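Local coordinates for multicopper oxidase type 1 (Nitrosomonas europaea, PDB 3G5W), which is a two-domain multicopper oxidase that binds copper and probably couples oxidation of a substrate to reduction of oxygen, in the manner of laccases, at residues Pro293-Glu298 with Ser310-Gly315; Gly185-Leu190 with Asp237-Met242; Gly18-His23 with Trp150-Gly155. All coordinates share one frame; numbering follows the deposited sequence.

Contact 1 of 3, residues Pro293-Glu298 with Ser310-Gly315; sequences PDFYYE and SKVFKG
S310 OG is gripped three times: by the backbone N of V312 in an ST turn (V312 N to S310 OG 3.0 Å) and by two waters. Both waters reach across to D294. Water 1 donates to D294 OD2 at 2.7 Å; water 2 donates to D294 O and, weakly, to D294 OD2, a carboxylate oxygen that also meets S300. S310 OG stands anti to the backbone N (chi1 175°) and thus bridges the segments through solvent. D294 to Y297 form a type I turn, tied by the E298 carboxylate, whose OE1 accepts from D294 N and OE2 from Y296 N. F313 sets its ring edge against the turn. F313 CE2 stands over one face of Y297, 3.4 Å from Y297 CZ, an edge-to-face pair with planes 68° apart. The same rim carries F313 CZ to within 3.1 Å of F295 O, which lies in the plane of the F313 ring and is bonded by N170 ND2. F295 CD2 meets F313 CE1 at 3.9 Å, the rings obliquely set, while V312 CG1 touches the F295 edge. The Y297 hydroxyl bonds to A33 O. The turn bonds and packs on strand 137-146 of the second domain (Y296 to I140), and F313 bonds to V31 and packs on P32 of the first; F295, Y297 and F313 thus form an aromatic cluster where the C-terminal tail meets both domains of this multicopper oxidase.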
ATOM      1  N   PRO A 293      28.206  -1.404 -16.593  1.00 20.86           N
ATOM      2  CA  PRO A 293      28.420  -2.026 -15.280  1.00 20.40           C
ATOM      3  C   PRO A 293      28.269  -1.025 -14.134  1.00 20.32           C
ATOM      4  O   PRO A 293      28.459   0.181 -14.334  1.00 19.92           O
ATOM      5  CB  PRO A 293      29.872  -2.523 -15.353  1.00 20.65           C
ATOM      6  CG  PRO A 293      30.190  -2.579 -16.817  1.00 21.02           C
ATOM      7  CD  PRO A 293      29.443  -1.415 -17.398  1.00 20.76           C
ATOM      8  N   ASP A 294      27.900  -1.540 -12.959  1.00 19.71           N
ATOM      9  CA  ASP A 294      27.751  -0.765 -11.718  1.00 19.38           C
ATOM     10  C   ASP A 294      26.522   0.164 -11.642  1.00 18.91           C
ATOM     11  O   ASP A 294      26.468   1.044 -10.775  1.00 18.39           O
ATOM     12  CB  ASP A 294      29.037   0.019 -11.403  1.00 19.82           C
ATOM     13  CG  ASP A 294      29.353   0.060  -9.913  1.00 20.96           C
ATOM     14  OD1 ASP A 294      28.853  -0.802  -9.162  1.00 20.61           O
ATOM     15  OD2 ASP A 294      30.125   0.949  -9.497  1.00 24.04           O
ATOM     16  N   PHE A 295      25.540  -0.037 -12.525  1.00 18.43           N
ATOM     17  CA  PHE A 295      24.305   0.754 -12.498  1.00 18.13           C
ATOM     18  C   PHE A 295      23.430   0.451 -11.266  1.00 17.74           C
ATOM     19  O   PHE A 295      22.559   1.252 -10.892  1.00 17.51           O
ATOM     20  CB  PHE A 295      23.502   0.570 -13.795  1.00 17.95           C
ATOM     21  CG  PHE A 295      22.197   1.324 -13.800  1.00 18.64           C
ATOM     22  CD1 PHE A 295      20.990   0.662 -13.543  1.00 18.90           C
ATOM     23  CD2 PHE A 295      22.175   2.699 -14.016  1.00 18.68           C
ATOM     24  CE1 PHE A 295      19.784   1.352 -13.520  1.00 18.65           C
ATOM     25  CE2 PHE A 295      20.974   3.403 -13.993  1.00 19.29           C
ATOM     26  CZ  PHE A 295      19.771   2.727 -13.739  1.00 19.05           C
ATOM     27  N   TYR A 296      23.662  -0.705 -10.644  1.00 17.25           N
ATOM     28  CA  TYR A 296      22.993  -1.054  -9.383  1.00 17.11           C
ATOM     29  C   TYR A 296      24.016  -1.129  -8.253  1.00 17.27           C
ATOM     30  O   TYR A 296      23.764  -1.735  -7.210  1.00 16.89           O
ATOM     31  CB  TYR A 296      22.206  -2.376  -9.520  1.00 16.48           C
ATOM     32  CG  TYR A 296      21.216  -2.350 -10.659  1.00 16.32           C
ATOM     33  CD1 TYR A 296      19.984  -1.709 -10.519  1.00 16.63           C
ATOM     34  CD2 TYR A 296      21.513  -2.946 -11.884  1.00 15.59           C
ATOM     35  CE1 TYR A 296      19.074  -1.657 -11.565  1.00 16.40           C
ATOM     36  CE2 TYR A 296      20.609  -2.898 -12.941  1.00 15.11           C
ATOM     37  CZ  TYR A 296      19.391  -2.252 -12.768  1.00 15.41           C
ATOM     38  OH  TYR A 296      18.487  -2.190 -13.791  1.00 16.34           O
ATOM     39  N   TYR A 297      25.168  -0.486  -8.463  1.00 17.95           N
ATOM     40  CA  TYR A 297      26.292  -0.535  -7.527  1.00 18.40           C
ATOM     41  C   TYR A 297      26.784  -1.967  -7.307  1.00 18.57           C
ATOM     42  O   TYR A 297      27.435  -2.249  -6.304  1.00 18.08           O
ATOM     43  CB  TYR A 297      25.933   0.101  -6.172  1.00 19.22           C
ATOM     44  CG  TYR A 297      26.088   1.604  -6.098  1.00 20.60           C
ATOM     45  CD1 TYR A 297      27.290   2.225  -6.461  1.00 22.14           C
ATOM     46  CD2 TYR A 297      25.051   2.400  -5.640  1.00 21.37           C
ATOM     47  CE1 TYR A 297      27.440   3.613  -6.375  1.00 22.96           C
ATOM     48  CE2 TYR A 297      25.185   3.793  -5.549  1.00 23.16           C
ATOM     49  CZ  TYR A 297      26.384   4.388  -5.920  1.00 22.02           C
ATOM     50  OH  TYR A 297      26.524   5.757  -5.840  1.00 22.85           O
ATOM     51  N   GLU A 298      26.486  -2.860  -8.250  1.00 19.06           N
ATOM     52  CA  GLU A 298      26.824  -4.274  -8.089  1.00 19.63           C
ATOM     53  C   GLU A 298      28.336  -4.531  -8.153  1.00 20.28           C
ATOM     54  O   GLU A 298      28.823  -5.501  -7.569  1.00 20.44           O
ATOM     55  CB  GLU A 298      26.054  -5.151  -9.095  1.00 19.67           C
ATOM     56  CG  GLU A 298      26.621  -5.190 -10.508  1.00 19.69           C
ATOM     57  CD  GLU A 298      26.185  -4.020 -11.395  1.00 20.81           C
ATOM     58  OE1 GLU A 298      26.595  -4.012 -12.574  1.00 20.36           O
ATOM     59  OE2 GLU A 298      25.442  -3.120 -10.933  1.00 18.86           O
ATOM     60  N   SER A 310      30.563   7.301  -8.337  1.00 22.93           N
ATOM     61  CA  SER A 310      30.493   6.648  -9.636  1.00 23.30           C
ATOM     62  C   SER A 310      30.184   7.610 -10.759  1.00 23.30           C
ATOM     63  O   SER A 310      29.237   8.385 -10.663  1.00 23.01           O
ATOM     64  CB  SER A 310      29.441   5.545  -9.642  1.00 23.34           C
ATOM     65  OG  SER A 310      29.331   5.003 -10.955  1.00 24.35           O
ATOM     66  N   LYS A 311      30.966   7.517 -11.833  1.00 23.08           N
ATOM     67  CA  LYS A 311      30.738   8.306 -13.042  1.00 23.61           C
ATOM     68  C   LYS A 311      29.445   7.893 -13.747  1.00 23.03           C
ATOM     69  O   LYS A 311      28.894   8.657 -14.536  1.00 23.18           O
ATOM     70  CB  LYS A 311      31.931   8.193 -14.001  1.00 23.56           C
ATOM     71  CG  LYS A 311      33.224   8.831 -13.487  1.00 24.68           C
ATOM     72  CD  LYS A 311      34.337   8.704 -14.532  1.00 25.22           C
ATOM     73  CE  LYS A 311      35.688   9.176 -14.000  1.00 28.34           C
ATOM     74  NZ  LYS A 311      35.921  10.630 -14.240  1.00 30.61           N
ATOM     75  N   VAL A 312      28.963   6.685 -13.461  1.00 22.67           N
ATOM     76  CA  VAL A 312      27.682   6.209 -13.988  1.00 22.41           C
ATOM     77  C   VAL A 312      26.516   7.116 -13.554  1.00 21.96           C
ATOM     78  O   VAL A 312      25.609   7.390 -14.345  1.00 21.83           O
ATOM     79  CB  VAL A 312      27.400   4.741 -13.565  1.00 22.58           C
ATOM     80  CG1 VAL A 312      26.007   4.278 -14.039  1.00 22.78           C
ATOM     81  CG2 VAL A 312      28.500   3.802 -14.092  1.00 22.92           C
ATOM     82  N   PHE A 313      26.562   7.582 -12.305  1.00 21.64           N
ATOM     83  CA  PHE A 313      25.482   8.389 -11.722  1.00 21.86           C
ATOM     84  C   PHE A 313      25.732   9.903 -11.742  1.00 22.27           C
ATOM     85  O   PHE A 313      24.856  10.687 -11.359  1.00 21.65           O
ATOM     86  CB  PHE A 313      25.204   7.940 -10.285  1.00 21.35           C
ATOM     87  CG  PHE A 313      24.833   6.495 -10.165  1.00 20.91           C
ATOM     88  CD1 PHE A 313      23.838   5.947 -10.973  1.00 19.12           C
ATOM     89  CD2 PHE A 313      25.460   5.683  -9.230  1.00 21.39           C
ATOM     90  CE1 PHE A 313      23.485   4.600 -10.863  1.00 20.01           C
ATOM     91  CE2 PHE A 313      25.112   4.329  -9.112  1.00 21.72           C
ATOM     92  CZ  PHE A 313      24.119   3.794  -9.932  1.00 20.40           C
ATOM     93  N   LYS A 314      26.926  10.305 -12.170  1.00 23.12           N
ATOM     94  CA  LYS A 314      27.314  11.710 -12.151  1.00 24.21           C
ATOM     95  C   LYS A 314      26.553  12.523 -13.194  1.00 24.73           C
ATOM     96  O   LYS A 314      26.418  12.101 -14.346  1.00 24.51           O
ATOM     97  CB  LYS A 314      28.825  11.854 -12.358  1.00 24.62           C
ATOM     98  CG  LYS A 314      29.335  13.251 -12.075  1.00 26.81           C
ATOM     99  CD  LYS A 314      30.833  13.272 -11.839  1.00 30.63           C
ATOM    100  CE  LYS A 314      31.319  14.697 -11.623  1.00 32.21           C
ATOM    101  NZ  LYS A 314      30.776  15.271 -10.353  1.00 33.98           N
ATOM    102  N   GLY A 315      26.057  13.686 -12.782  1.00 25.17           N
ATOM    103  CA  GLY A 315      25.377  14.591 -13.702  1.00 26.48           C
ATOM    104  C   GLY A 315      26.309  15.684 -14.197  1.00 27.47           C
ATOM    105  O   GLY A 315      27.538  15.568 -14.082  1.00 27.65           O
TER
HETATM  106  O   HOH W   1      31.222   2.958 -10.895  1.00 25.16           O
HETATM  107  O   HOH W   2      27.984   2.915  -9.623  1.00 47.43           O

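Contact 2 of 3, residues Gly185-Leu190 with Asp237-Met242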
ATOM      1  N   GLY A 185      22.663 -20.930 -11.382  1.00 23.47           N
ATOM      2  CA  GLY A 185      23.360 -21.181 -10.119  1.00 23.00           C
ATOM      3  C   GLY A 185      23.628 -19.936  -9.284  1.00 22.79           C
ATOM      4  O   GLY A 185      23.941 -20.043  -8.098  1.00 23.02           O
ATOM      5  N   ASP A 186      23.515 -18.755  -9.897  1.00 22.10           N
ATOM      6  CA  ASP A 186      23.654 -17.486  -9.173  1.00 21.84           C
ATOM      7  C   ASP A 186      22.521 -17.340  -8.168  1.00 21.03           C
ATOM      8  O   ASP A 186      21.446 -17.927  -8.331  1.00 20.88           O
ATOM      9  CB  ASP A 186      23.602 -16.284 -10.129  1.00 21.89           C
ATOM     10  CG  ASP A 186      24.978 -15.805 -10.578  1.00 23.51           C
ATOM     11  OD1 ASP A 186      25.952 -15.833  -9.789  1.00 26.47           O
ATOM     12  OD2 ASP A 186      25.074 -15.354 -11.733  1.00 23.91           O
ATOM     13  N   VAL A 187      22.777 -16.573  -7.118  1.00 20.24           N
ATOM     14  CA  VAL A 187      21.749 -16.204  -6.157  1.00 19.87           C
ATOM     15  C   VAL A 187      21.883 -14.705  -5.993  1.00 19.43           C
ATOM     16  O   VAL A 187      22.928 -14.218  -5.558  1.00 19.38           O
ATOM     17  CB  VAL A 187      21.952 -16.905  -4.795  1.00 19.84           C
ATOM     18  CG1 VAL A 187      20.968 -16.356  -3.743  1.00 20.20           C
ATOM     19  CG2 VAL A 187      21.805 -18.417  -4.945  1.00 19.75           C
ATOM     20  N   ILE A 188      20.850 -13.966  -6.375  1.00 19.20           N
ATOM     21  CA  ILE A 188      20.938 -12.506  -6.305  1.00 18.84           C
ATOM     22  C   ILE A 188      20.111 -11.930  -5.162  1.00 18.52           C
ATOM     23  O   ILE A 188      19.080 -12.478  -4.772  1.00 18.70           O
ATOM     24  CB  ILE A 188      20.635 -11.797  -7.664  1.00 19.22           C
ATOM     25  CG1 ILE A 188      19.151 -11.898  -8.042  1.00 18.77           C
ATOM     26  CG2 ILE A 188      21.548 -12.346  -8.778  1.00 19.06           C
ATOM     27  CD1 ILE A 188      18.794 -11.236  -9.378  1.00 19.55           C
ATOM     28  N   ARG A 189      20.605 -10.824  -4.626  1.00 17.95           N
ATOM     29  CA  ARG A 189      19.931 -10.087  -3.582  1.00 17.53           C
ATOM     30  C   ARG A 189      19.584  -8.731  -4.173  1.00 17.21           C
ATOM     31  O   ARG A 189      20.477  -7.972  -4.536  1.00 17.67           O
ATOM     32  CB  ARG A 189      20.872  -9.941  -2.395  1.00 17.34           C
ATOM     33  CG  ARG A 189      20.307  -9.209  -1.191  1.00 17.57           C
ATOM     34  CD  ARG A 189      21.342  -9.216  -0.065  1.00 17.81           C
ATOM     35  NE  ARG A 189      20.835  -8.575   1.144  1.00 17.65           N
ATOM     36  CZ  ARG A 189      21.302  -8.801   2.372  1.00 18.71           C
ATOM     37  NH1 ARG A 189      20.766  -8.171   3.410  1.00 18.90           N
ATOM     38  NH2 ARG A 189      22.295  -9.664   2.568  1.00 18.45           N
ATOM     39  N   LEU A 190      18.289  -8.455  -4.313  1.00 16.87           N
ATOM     40  CA  LEU A 190      17.825  -7.143  -4.735  1.00 16.64           C
ATOM     41  C   LEU A 190      17.438  -6.314  -3.518  1.00 16.75           C
ATOM     42  O   LEU A 190      16.494  -6.645  -2.791  1.00 16.50           O
ATOM     43  CB  LEU A 190      16.634  -7.250  -5.692  1.00 17.11           C
ATOM     44  CG  LEU A 190      16.701  -8.213  -6.882  1.00 17.50           C
ATOM     45  CD1 LEU A 190      15.360  -8.203  -7.622  1.00 19.67           C
ATOM     46  CD2 LEU A 190      17.853  -7.878  -7.823  1.00 19.11           C
ATOM     47  N   ASP A 237      14.771  -6.521   1.133  1.00 18.89           N
ATOM     48  CA  ASP A 237      15.769  -7.332   0.438  1.00 19.07           C
ATOM     49  C   ASP A 237      15.100  -8.590  -0.088  1.00 18.98           C
ATOM     50  O   ASP A 237      14.542  -9.385   0.680  1.00 18.79           O
ATOM     51  CB  ASP A 237      16.948  -7.701   1.351  1.00 19.14           C
ATOM     52  CG  ASP A 237      17.749  -6.483   1.810  1.00 20.65           C
ATOM     53  OD1 ASP A 237      18.974  -6.616   1.997  1.00 22.72           O
ATOM     54  OD2 ASP A 237      17.163  -5.394   2.005  1.00 24.39           O
ATOM     55  N   VAL A 238      15.163  -8.760  -1.400  1.00 18.98           N
ATOM     56  CA  VAL A 238      14.549  -9.899  -2.064  1.00 19.37           C
ATOM     57  C   VAL A 238      15.653 -10.790  -2.606  1.00 19.33           C
ATOM     58  O   VAL A 238      16.501 -10.334  -3.381  1.00 19.74           O
ATOM     59  CB  VAL A 238      13.613  -9.454  -3.209  1.00 19.42           C
ATOM     60  CG1 VAL A 238      12.932 -10.662  -3.853  1.00 20.06           C
ATOM     61  CG2 VAL A 238      12.561  -8.473  -2.691  1.00 19.41           C
ATOM     62  N   ILE A 239      15.646 -12.049  -2.180  1.00 19.34           N
ATOM     63  CA  ILE A 239      16.626 -13.019  -2.660  1.00 19.60           C
ATOM     64  C   ILE A 239      15.996 -13.942  -3.715  1.00 19.69           C
ATOM     65  O   ILE A 239      14.904 -14.482  -3.512  1.00 19.20           O
ATOM     66  CB  ILE A 239      17.317 -13.777  -1.486  1.00 19.80           C
ATOM     67  CG1 ILE A 239      18.451 -12.912  -0.923  1.00 21.48           C
ATOM     68  CG2 ILE A 239      17.945 -15.097  -1.963  1.00 20.12           C
ATOM     69  CD1 ILE A 239      18.201 -12.318   0.423  1.00 23.83           C
ATOM     70  N   LEU A 240      16.672 -14.073  -4.854  1.00 19.85           N
ATOM     71  CA  LEU A 240      16.185 -14.883  -5.961  1.00 20.71           C
ATOM     72  C   LEU A 240      17.234 -15.921  -6.346  1.00 20.99           C
ATOM     73  O   LEU A 240      18.398 -15.576  -6.587  1.00 20.53           O
ATOM     74  CB  LEU A 240      15.875 -13.994  -7.181  1.00 20.98           C
ATOM     75  CG  LEU A 240      14.925 -12.791  -7.127  1.00 22.13           C
ATOM     76  CD1 LEU A 240      15.172 -11.879  -8.339  1.00 24.45           C
ATOM     77  CD2 LEU A 240      13.487 -13.233  -7.127  1.00 23.14           C
ATOM     78  N   ASN A 241      16.830 -17.187  -6.398  1.00 21.72           N
ATOM     79  CA  ASN A 241      17.708 -18.252  -6.886  1.00 22.51           C
ATOM     80  C   ASN A 241      17.614 -18.278  -8.403  1.00 22.30           C
ATOM     81  O   ASN A 241      16.522 -18.431  -8.958  1.00 21.99           O
ATOM     82  CB  ASN A 241      17.326 -19.620  -6.296  1.00 23.20           C
ATOM     83  CG  ASN A 241      17.468 -19.678  -4.779  1.00 26.22           C
ATOM     84  OD1 ASN A 241      18.359 -19.059  -4.190  1.00 29.51           O
ATOM     85  ND2 ASN A 241      16.578 -20.434  -4.132  1.00 28.61           N
ATOM     86  N   MET A 242      18.753 -18.098  -9.074  1.00 22.29           N
ATOM     87  CA  MET A 242      18.778 -18.019 -10.534  1.00 22.63           C
ATOM     88  C   MET A 242      18.880 -19.414 -11.148  1.00 22.60           C
ATOM     89  O   MET A 242      19.949 -19.821 -11.598  1.00 22.52           O
ATOM     90  CB  MET A 242      19.930 -17.129 -11.030  1.00 22.94           C
ATOM     91  CG  MET A 242      19.859 -15.643 -10.639  1.00 25.04           C
ATOM     92  SD  MET A 242      18.359 -14.768 -11.190  1.00 30.87           S
ATOM     93  CE  MET A 242      17.407 -14.932  -9.723  1.00 25.43           C
TER
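The guanidinium of R189 meets D237 at its edge: D237 OD1 lies almost in the guanidinium plane, and R189 comes side-on, NE and NH1 each 2.8 Å from D237 OD1. The carboxylate is turned 66° from that plane. NE uses the anti lone pair of OD1, whereas NH1 comes from above the carboxylate plane. F213 adds a cation-pi contact to R189, and E132 takes NH2. R189 CG is anti to the backbone N (chi1 -179°) and the chain then runs extended to NE alongside I239, R189 CG lying 4.1 Å from I239 CD1. R189 and D237 are borne by strands 187-190 and 237-241, which run antiparallel; I188 with L240 and L190 with V238 are the hydrogen-bonded pairs, V238 N to L190 O being straightest at 172°. V187 CG1 packs on I239 CG2 on the face that carries R189. On the other, L240 CD1 touches both I188 CD1 (3.8 Å) and L190 CD1 (3.7 Å), and the bent chain of M242 brings CE to I188 CG1. This is sheet pairing of the second cupredoxin domain. The ion pair between the two strands brings two donors to a single oxygen; with D237 OD2 held by T99, the charge is well met, which would favour the ionised carboxylate.

Contact 3 of 3, residues Gly18-His23 with Trp150-Gly155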
ATOM      1  N   GLY A  18      15.541   9.707 -22.441  1.00 22.69           N
ATOM      2  CA  GLY A  18      15.439  10.523 -23.650  1.00 23.71           C
ATOM      3  C   GLY A  18      15.934  11.934 -23.409  1.00 24.55           C
ATOM      4  O   GLY A  18      17.081  12.134 -23.000  1.00 24.38           O
ATOM      5  N   LYS A  19      15.049  12.903 -23.636  1.00 25.38           N
ATOM      6  CA  LYS A  19      15.361  14.321 -23.451  1.00 26.27           C
ATOM      7  C   LYS A  19      14.820  14.892 -22.132  1.00 25.98           C
ATOM      8  O   LYS A  19      14.907  16.102 -21.886  1.00 25.76           O
ATOM      9  CB  LYS A  19      14.845  15.131 -24.652  1.00 26.39           C
ATOM     10  CG  LYS A  19      15.687  14.948 -25.908  1.00 27.77           C
ATOM     11  CD  LYS A  19      15.010  15.506 -27.154  1.00 28.60           C
ATOM     12  CE  LYS A  19      15.975  15.445 -28.342  1.00 32.70           C
ATOM     13  NZ  LYS A  19      15.258  15.400 -29.654  1.00 35.02           N
ATOM     14  N   ARG A  20      14.277  14.023 -21.280  1.00 25.63           N
ATOM     15  CA  ARG A  20      13.743  14.459 -19.993  1.00 25.37           C
ATOM     16  C   ARG A  20      14.850  14.670 -18.953  1.00 25.21           C
ATOM     17  O   ARG A  20      15.326  13.714 -18.321  1.00 24.97           O
ATOM     18  CB  ARG A  20      12.645  13.496 -19.497  1.00 25.71           C
ATOM     19  CG  ARG A  20      12.107  13.738 -18.083  1.00 26.29           C
ATOM     20  CD  ARG A  20      12.108  15.209 -17.660  1.00 29.11           C
ATOM     21  NE  ARG A  20      11.193  16.019 -18.441  1.00 30.24           N
ATOM     22  CZ  ARG A  20      11.330  17.322 -18.671  1.00 30.16           C
ATOM     23  NH1 ARG A  20      12.368  18.008 -18.206  1.00 30.01           N
ATOM     24  NH2 ARG A  20      10.415  17.939 -19.392  1.00 29.74           N
ATOM     25  N   ASP A  21      15.253  15.930 -18.791  1.00 24.55           N
ATOM     26  CA  ASP A  21      16.258  16.293 -17.802  1.00 24.48           C
ATOM     27  C   ASP A  21      15.611  16.787 -16.509  1.00 23.77           C
ATOM     28  O   ASP A  21      14.411  17.069 -16.477  1.00 23.25           O
ATOM     29  CB  ASP A  21      17.265  17.313 -18.371  1.00 24.78           C
ATOM     30  CG  ASP A  21      16.668  18.705 -18.576  1.00 26.77           C
ATOM     31  OD1 ASP A  21      15.429  18.860 -18.604  1.00 28.75           O
ATOM     32  OD2 ASP A  21      17.458  19.660 -18.728  1.00 29.50           O
ATOM     33  N   PHE A  22      16.403  16.862 -15.441  1.00 22.96           N
ATOM     34  CA  PHE A  22      15.909  17.349 -14.159  1.00 22.50           C
ATOM     35  C   PHE A  22      17.003  18.101 -13.411  1.00 22.14           C
ATOM     36  O   PHE A  22      18.165  17.715 -13.466  1.00 21.82           O
ATOM     37  CB  PHE A  22      15.401  16.179 -13.306  1.00 22.32           C
ATOM     38  CG  PHE A  22      14.008  16.379 -12.779  1.00 22.16           C
ATOM     39  CD1 PHE A  22      13.791  17.051 -11.578  1.00 22.77           C
ATOM     40  CD2 PHE A  22      12.912  15.912 -13.492  1.00 22.46           C
ATOM     41  CE1 PHE A  22      12.494  17.242 -11.095  1.00 22.04           C
ATOM     42  CE2 PHE A  22      11.618  16.095 -13.017  1.00 21.80           C
ATOM     43  CZ  PHE A  22      11.412  16.766 -11.817  1.00 21.35           C
ATOM     44  N   HIS A  23      16.614  19.168 -12.715  1.00 21.87           N
ATOM     45  CA  HIS A  23      17.508  19.928 -11.850  1.00 21.59           C
ATOM     46  C   HIS A  23      17.526  19.253 -10.474  1.00 21.08           C
ATOM     47  O   HIS A  23      16.475  19.059  -9.855  1.00 21.38           O
ATOM     48  CB  HIS A  23      17.010  21.373 -11.740  1.00 21.66           C
ATOM     49  CG  HIS A  23      17.960  22.309 -11.058  1.00 22.88           C
ATOM     50  ND1 HIS A  23      18.552  22.031  -9.843  1.00 24.12           N
ATOM     51  CD2 HIS A  23      18.388  23.546 -11.406  1.00 22.99           C
ATOM     52  CE1 HIS A  23      19.319  23.047  -9.485  1.00 23.95           C
ATOM     53  NE2 HIS A  23      19.241  23.976 -10.419  1.00 23.69           N
ATOM     54  N   TRP A 150       8.062  20.504 -12.653  1.00 22.21           N
ATOM     55  CA  TRP A 150       9.013  21.210 -11.787  1.00 22.35           C
ATOM     56  C   TRP A 150      10.478  20.919 -12.121  1.00 22.31           C
ATOM     57  O   TRP A 150      11.377  21.353 -11.395  1.00 22.13           O
ATOM     58  CB  TRP A 150       8.749  20.904 -10.306  1.00 22.84           C
ATOM     59  CG  TRP A 150       7.340  21.208  -9.862  1.00 23.18           C
ATOM     60  CD1 TRP A 150       6.385  20.301  -9.496  1.00 23.66           C
ATOM     61  CD2 TRP A 150       6.732  22.504  -9.740  1.00 23.16           C
ATOM     62  NE1 TRP A 150       5.222  20.948  -9.154  1.00 23.25           N
ATOM     63  CE2 TRP A 150       5.404  22.300  -9.299  1.00 23.31           C
ATOM     64  CE3 TRP A 150       7.179  23.816  -9.965  1.00 24.31           C
ATOM     65  CZ2 TRP A 150       4.514  23.359  -9.075  1.00 23.56           C
ATOM     66  CZ3 TRP A 150       6.293  24.877  -9.740  1.00 23.58           C
ATOM     67  CH2 TRP A 150       4.974  24.637  -9.296  1.00 23.60           C
ATOM     68  N   ALA A 151      10.711  20.209 -13.226  1.00 22.58           N
ATOM     69  CA  ALA A 151      12.048  19.741 -13.597  1.00 22.88           C
ATOM     70  C   ALA A 151      13.094  20.841 -13.478  1.00 23.44           C
ATOM     71  O   ALA A 151      14.143  20.648 -12.867  1.00 23.19           O
ATOM     72  CB  ALA A 151      12.046  19.156 -15.007  1.00 22.73           C
ATOM     73  N   ASN A 152      12.791  22.001 -14.045  1.00 24.10           N
ATOM     74  CA  ASN A 152      13.752  23.086 -14.059  1.00 25.20           C
ATOM     75  C   ASN A 152      13.341  24.279 -13.205  1.00 25.12           C
ATOM     76  O   ASN A 152      13.649  25.432 -13.519  1.00 25.16           O
ATOM     77  CB  ASN A 152      14.086  23.459 -15.502  1.00 25.68           C
ATOM     78  CG  ASN A 152      14.941  22.397 -16.177  1.00 27.71           C
ATOM     79  OD1 ASN A 152      16.030  22.061 -15.695  1.00 31.66           O
ATOM     80  ND2 ASN A 152      14.448  21.850 -17.278  1.00 29.81           N
ATOM     81  N   LYS A 153      12.667  23.979 -12.100  1.00 25.03           N
ATOM     82  CA  LYS A 153      12.223  25.000 -11.159  1.00 25.49           C
ATOM     83  C   LYS A 153      12.665  24.683  -9.722  1.00 25.14           C
ATOM     84  O   LYS A 153      11.822  24.405  -8.863  1.00 25.32           O
ATOM     85  CB  LYS A 153      10.703  25.185 -11.259  1.00 25.05           C
ATOM     86  CG  LYS A 153      10.253  25.871 -12.557  1.00 26.08           C
ATOM     87  CD  LYS A 153       8.741  26.007 -12.635  1.00 26.63           C
ATOM     88  CE  LYS A 153       8.321  26.734 -13.910  1.00 28.34           C
ATOM     89  NZ  LYS A 153       8.775  28.164 -13.926  1.00 28.41           N
ATOM     90  N   PRO A 154      13.988  24.747  -9.451  1.00 25.51           N
ATOM     91  CA  PRO A 154      14.522  24.434  -8.120  1.00 25.60           C
ATOM     92  C   PRO A 154      13.937  25.359  -7.055  1.00 25.97           C
ATOM     93  O   PRO A 154      13.772  26.553  -7.300  1.00 25.90           O
ATOM     94  CB  PRO A 154      16.029  24.687  -8.275  1.00 25.60           C
ATOM     95  CG  PRO A 154      16.146  25.593  -9.444  1.00 25.85           C
ATOM     96  CD  PRO A 154      15.066  25.140 -10.375  1.00 25.23           C
ATOM     97  N   GLY A 155      13.609  24.801  -5.894  1.00 26.00           N
ATOM     98  CA  GLY A 155      12.963  25.568  -4.831  1.00 26.23           C
ATOM     99  C   GLY A 155      11.447  25.545  -4.925  1.00 26.37           C
ATOM    100  O   GLY A 155      10.759  26.106  -4.070  1.00 26.42           O
TER
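A type I turn, W150 to K153, sits on strand 20-27 of the first cupredoxin domain, so that a loop of the second domain is pinned to the first. Hydrogen bonding across the contact is sparse. H23 N donates to A151 O at 2.9 Å, coming from above the carbonyl plane; R115 NH2 bonds the same oxygen. N152 ND2 reaches D21 OD1 only weakly, at 3.4 Å, with amide and carboxylate planes 64° apart. R13 is the stronger partner of both residues, bonding N152 OD1 and forming a salt bridge with D21 OD2. Within segment 18-23, R20 supplies the charge pairing: its chain bends at chi2 and chi3 so that NH1 donates to D21 O (2.8 Å, lying along a lone pair) and forms a salt bridge with D21 OD1. That folded arm also puts R20 NH1 3.4 Å from A151 CB. Two CH-pi contacts follow. P154 CG lies over one face of the H23 ring, offset toward the rim, 3.8 Å from its centroid; A151 CA sits over the centre of the F22 ring, 3.5 Å from the centroid and 11° off the ring normal. Around them, W146 meets the F22 ring edge-to-face, M114 of helix 108-114 touches F22, and P154 is about 8 Å from the copper ligand H111, side chain to side chain. Apolar packing completes the contact, with A151 CB 3.7 Å from F22 CE2.

Overall arrangement
Followed from the N terminus, the contacts close in series, with none nested or crossed. Contact 3 comes first: strand 20-27 is followed by the rest of the first domain, including the mononuclear copper site, before loop 150-155 returns to it and joins the two domains. Contact 2 then closes a loop of 46 residues within the second domain, pairing strands 187-194 and 235-241. Contact 1 is last and shortest, closing 11 residues around strand 306-308; it brings a turn lying on strand 137-146 of the second domain against a segment beside residues 29-33 of the first. Contacts 2 and 3 lie on opposite sides of the chain's centre, their centres 35 Å apart.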